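Local coordinates for sigma-C capsid protein (Avian reovirus, PDB 2VRS) that forms the trimeric fibre through which the virus attaches to host cells, and induces cell apoptosis, at residues H108-M116 / L203-T211. Residues are numbered along the deposited sequence; the frame is centred on the assembly and turned at random.
Sequences HGRRTDYMM and LTVRTGIDT
Arg111 lays one face of its guanidinium over the backbone of Gly208 and Ile209, with Gly208 C 3.4 Å from its plane. Its CG stands anti to the backbone N (chi1 -176°) and the chain bends at the next bond, which turns the group across the neighbouring strand. Two salt bridges fix its rotation. Arg111 NH1 gives a bond to Asp210 OD1 (3.0 Å) that lies in the guanidinium plane but meets the carboxylate from above. Arg111 NE holds Asp113 OD1, and His108 NE2 binds the other oxygen, Asp113 OD2, at 2.7 Å. Gly208 has no side chain to compete for the space taken by Arg111 and Asp113. On the other sheet face, Tyr114 meets Thr207 CG2 at its ring edge, and Met116 SD packs on Val205 CB (4.0 Å). Antiparallel backbone bonds join the strands from Thr112–Ile209 to Met116–Val205, and Thr211 N bonds to Arg110 O (2.7 Å) at the chain end. Within the type II' turn from His108 to Arg111, Arg110 NE binds Thr211 O (2.9 Å); NH1 of Arg110 reaches Asp63. The pair belongs to the beta-barrel of the C-terminal domain. Asp210 OD2 is hydrogen-bonded to Tyr76 and His108 of one neighbouring subunit; Arg206 salt-bridges Asp162 of the other. Strand 111-119 is flanked by strand 98-108, and strand 198-210 by strand 159-167.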
loop_
_atom_site.group_PDB
_atom_site.type_symbol
_atom_site.label_atom_id
_atom_site.label_comp_id
_atom_site.label_asym_id
_atom_site.label_seq_id
_atom_site.Cartn_x
_atom_site.Cartn_y
_atom_site.Cartn_z
ATOM N N HIS C 108 -9.002 6.844 6.254
ATOM C CA HIS C 108 -9.235 6.090 5.017
ATOM C C HIS C 108 -8.015 5.178 4.835
ATOM O O HIS C 108 -6.894 5.666 4.662
ATOM C CB HIS C 108 -9.485 7.034 3.810
ATOM C CG HIS C 108 -8.421 8.087 3.608
ATOM N ND1 HIS C 108 -7.595 8.098 2.506
ATOM C CD2 HIS C 108 -8.050 9.156 4.369
ATOM C CE1 HIS C 108 -6.737 9.105 2.605
ATOM N NE2 HIS C 108 -7.005 9.769 3.718
ATOM N N GLY C 109 -8.239 3.860 4.933
ATOM C CA GLY C 109 -7.129 2.943 4.955
ATOM C C GLY C 109 -6.371 3.277 6.223
ATOM O O GLY C 109 -6.980 3.663 7.251
ATOM N N ARG C 110 -5.053 3.224 6.130
ATOM C CA ARG C 110 -4.257 3.549 7.318
ATOM C C ARG C 110 -3.799 5.007 7.298
ATOM O O ARG C 110 -2.859 5.368 7.990
ATOM C CB ARG C 110 -3.057 2.613 7.428
ATOM C CG ARG C 110 -3.535 1.184 7.654
ATOM C CD ARG C 110 -2.429 0.234 8.181
ATOM N NE ARG C 110 -2.263 0.514 9.586
ATOM C CZ ARG C 110 -2.944 -0.060 10.580
ATOM N NH1 ARG C 110 -3.800 -1.064 10.370
ATOM N NH2 ARG C 110 -2.714 0.339 11.811
ATOM N N ARG C 111 -4.454 5.845 6.504
ATOM C CA ARG C 111 -4.202 7.285 6.566
ATOM C C ARG C 111 -5.302 7.970 7.389
ATOM O O ARG C 111 -6.515 7.686 7.205
ATOM C CB ARG C 111 -4.202 7.878 5.146
ATOM C CG ARG C 111 -3.831 9.397 5.117
ATOM C CD ARG C 111 -2.308 9.661 5.385
ATOM N NE ARG C 111 -2.100 11.143 5.312
ATOM C CZ ARG C 111 -0.950 11.737 5.559
ATOM N NH1 ARG C 111 0.062 10.982 5.906
ATOM N NH2 ARG C 111 -0.805 13.055 5.464
ATOM N N THR C 112 -4.901 8.877 8.269
ATOM C CA THR C 112 -5.845 9.703 9.026
ATOM C C THR C 112 -5.519 11.139 8.841
ATOM O O THR C 112 -4.410 11.572 9.168
ATOM C CB THR C 112 -5.863 9.327 10.528
ATOM O OG1 THR C 112 -6.382 8.004 10.623
ATOM C CG2 THR C 112 -6.690 10.296 11.311
ATOM N N ASP C 113 -6.469 11.866 8.253
ATOM C CA ASP C 113 -6.251 13.297 7.953
ATOM C C ASP C 113 -7.046 14.138 8.883
ATOM O O ASP C 113 -8.251 13.918 9.012
ATOM C CB ASP C 113 -6.577 13.599 6.477
ATOM C CG ASP C 113 -5.607 12.865 5.520
ATOM O OD1 ASP C 113 -4.386 12.994 5.755
ATOM O OD2 ASP C 113 -6.057 12.183 4.580
ATOM N N TYR C 114 -6.360 15.060 9.577
ATOM C CA TYR C 114 -7.010 15.939 10.547
ATOM C C TYR C 114 -7.346 17.293 9.943
ATOM O O TYR C 114 -6.511 17.945 9.316
ATOM C CB TYR C 114 -6.056 16.209 11.718
ATOM C CG TYR C 114 -5.850 15.077 12.673
ATOM C CD1 TYR C 114 -6.923 14.393 13.236
ATOM C CD2 TYR C 114 -4.552 14.752 13.094
ATOM C CE1 TYR C 114 -6.714 13.354 14.201
ATOM C CE2 TYR C 114 -4.342 13.770 14.035
ATOM C CZ TYR C 114 -5.405 13.061 14.582
ATOM O OH TYR C 114 -5.134 12.088 15.525
ATOM N N MET C 115 -8.585 17.735 10.172
ATOM C CA MET C 115 -8.960 19.091 9.835
ATOM C C MET C 115 -9.507 19.693 11.134
ATOM O O MET C 115 -10.504 19.202 11.639
ATOM C CB MET C 115 -10.067 19.046 8.750
ATOM C CG MET C 115 -9.547 18.780 7.359
ATOM S SD MET C 115 -9.110 17.050 6.925
ATOM C CE MET C 115 -10.509 16.075 7.499
ATOM N N MET C 116 -8.869 20.742 11.656
ATOM C CA MET C 116 -9.280 21.321 12.962
ATOM C C MET C 116 -9.521 22.814 12.861
ATOM O O MET C 116 -8.809 23.538 12.138
ATOM C CB MET C 116 -8.149 21.166 13.955
ATOM C CG MET C 116 -7.598 19.732 14.047
ATOM S SD MET C 116 -6.372 19.688 15.394
ATOM C CE MET C 116 -5.599 18.113 15.137
ATOM N N LEU C 203 -7.990 29.689 14.881
ATOM C CA LEU C 203 -6.856 28.830 14.524
ATOM C C LEU C 203 -7.368 27.638 13.740
ATOM O O LEU C 203 -8.384 27.033 14.108
ATOM C CB LEU C 203 -6.126 28.359 15.803
ATOM C CG LEU C 203 -4.960 27.366 15.677
ATOM C CD1 LEU C 203 -3.691 27.961 14.970
ATOM C CD2 LEU C 203 -4.614 26.850 17.105
ATOM N N THR C 204 -6.705 27.292 12.625
ATOM C CA THR C 204 -7.035 26.067 11.909
ATOM C C THR C 204 -5.728 25.265 11.840
ATOM O O THR C 204 -4.620 25.837 11.807
ATOM C CB THR C 204 -7.551 26.328 10.444
ATOM O OG1 THR C 204 -6.489 26.903 9.688
ATOM C CG2 THR C 204 -8.786 27.258 10.429
ATOM N N VAL C 205 -5.858 23.949 11.933
ATOM C CA VAL C 205 -4.680 23.060 11.871
ATOM C C VAL C 205 -5.090 21.967 10.865
ATOM O O VAL C 205 -6.189 21.391 10.967
ATOM C CB VAL C 205 -4.395 22.398 13.254
ATOM C CG1 VAL C 205 -3.323 21.325 13.126
ATOM C CG2 VAL C 205 -3.912 23.439 14.303
ATOM N N ARG C 206 -4.250 21.735 9.869
ATOM C CA ARG C 206 -4.468 20.653 8.904
ATOM C C ARG C 206 -3.178 19.848 8.790
ATOM O O ARG C 206 -2.090 20.406 8.554
ATOM C CB ARG C 206 -4.854 21.200 7.529
ATOM C CG ARG C 206 -6.121 22.004 7.566
ATOM C CD ARG C 206 -6.733 22.107 6.185
ATOM N NE ARG C 206 -6.951 20.796 5.565
ATOM C CZ ARG C 206 -7.472 20.638 4.352
ATOM N NH1 ARG C 206 -7.823 21.705 3.653
ATOM N NH2 ARG C 206 -7.651 19.430 3.840
ATOM N N THR C 207 -3.334 18.550 8.972
ATOM C CA THR C 207 -2.209 17.633 8.882
ATOM C C THR C 207 -2.761 16.229 8.675
ATOM O O THR C 207 -3.962 16.021 8.605
ATOM C CB THR C 207 -1.249 17.751 10.132
ATOM O OG1 THR C 207 -0.024 17.028 9.855
ATOM C CG2 THR C 207 -1.892 17.204 11.435
ATOM N N GLY C 208 -1.878 15.261 8.510
ATOM C CA GLY C 208 -2.349 13.891 8.468
ATOM C C GLY C 208 -1.203 12.997 8.902
ATOM O O GLY C 208 -0.016 13.418 8.967
ATOM N N ILE C 209 -1.577 11.780 9.244
ATOM C CA ILE C 209 -0.653 10.780 9.810
ATOM C C ILE C 209 -0.882 9.430 9.161
ATOM O O ILE C 209 -1.972 9.131 8.614
ATOM C CB ILE C 209 -0.817 10.667 11.372
ATOM C CG1 ILE C 209 -2.251 10.141 11.785
ATOM C CG2 ILE C 209 -0.553 12.076 12.014
ATOM C CD1 ILE C 209 -2.418 9.777 13.314
ATOM N N ASP C 210 0.160 8.614 9.215
ATOM C CA ASP C 210 0.063 7.227 8.778
ATOM C C ASP C 210 -0.052 6.410 10.023
ATOM O O ASP C 210 0.819 6.539 10.900
ATOM C CB ASP C 210 1.317 6.821 8.017
ATOM C CG ASP C 210 1.482 7.582 6.709
ATOM O OD1 ASP C 210 0.468 7.979 6.090
ATOM O OD2 ASP C 210 2.635 7.741 6.291
ATOM N N THR C 211 -1.079 5.545 10.061
ATOM C CA THR C 211 -1.383 4.740 11.271
ATOM C C THR C 211 -0.894 3.285 11.130
ATOM O O THR C 211 -0.536 2.795 10.050
ATOM C CB THR C 211 -2.886 4.778 11.632
ATOM O OG1 THR C 211 -3.626 4.108 10.615
ATOM C CG2 THR C 211 -3.378 6.231 11.768
HETATM O O HOH W 1 -6.221 5.484 9.510
#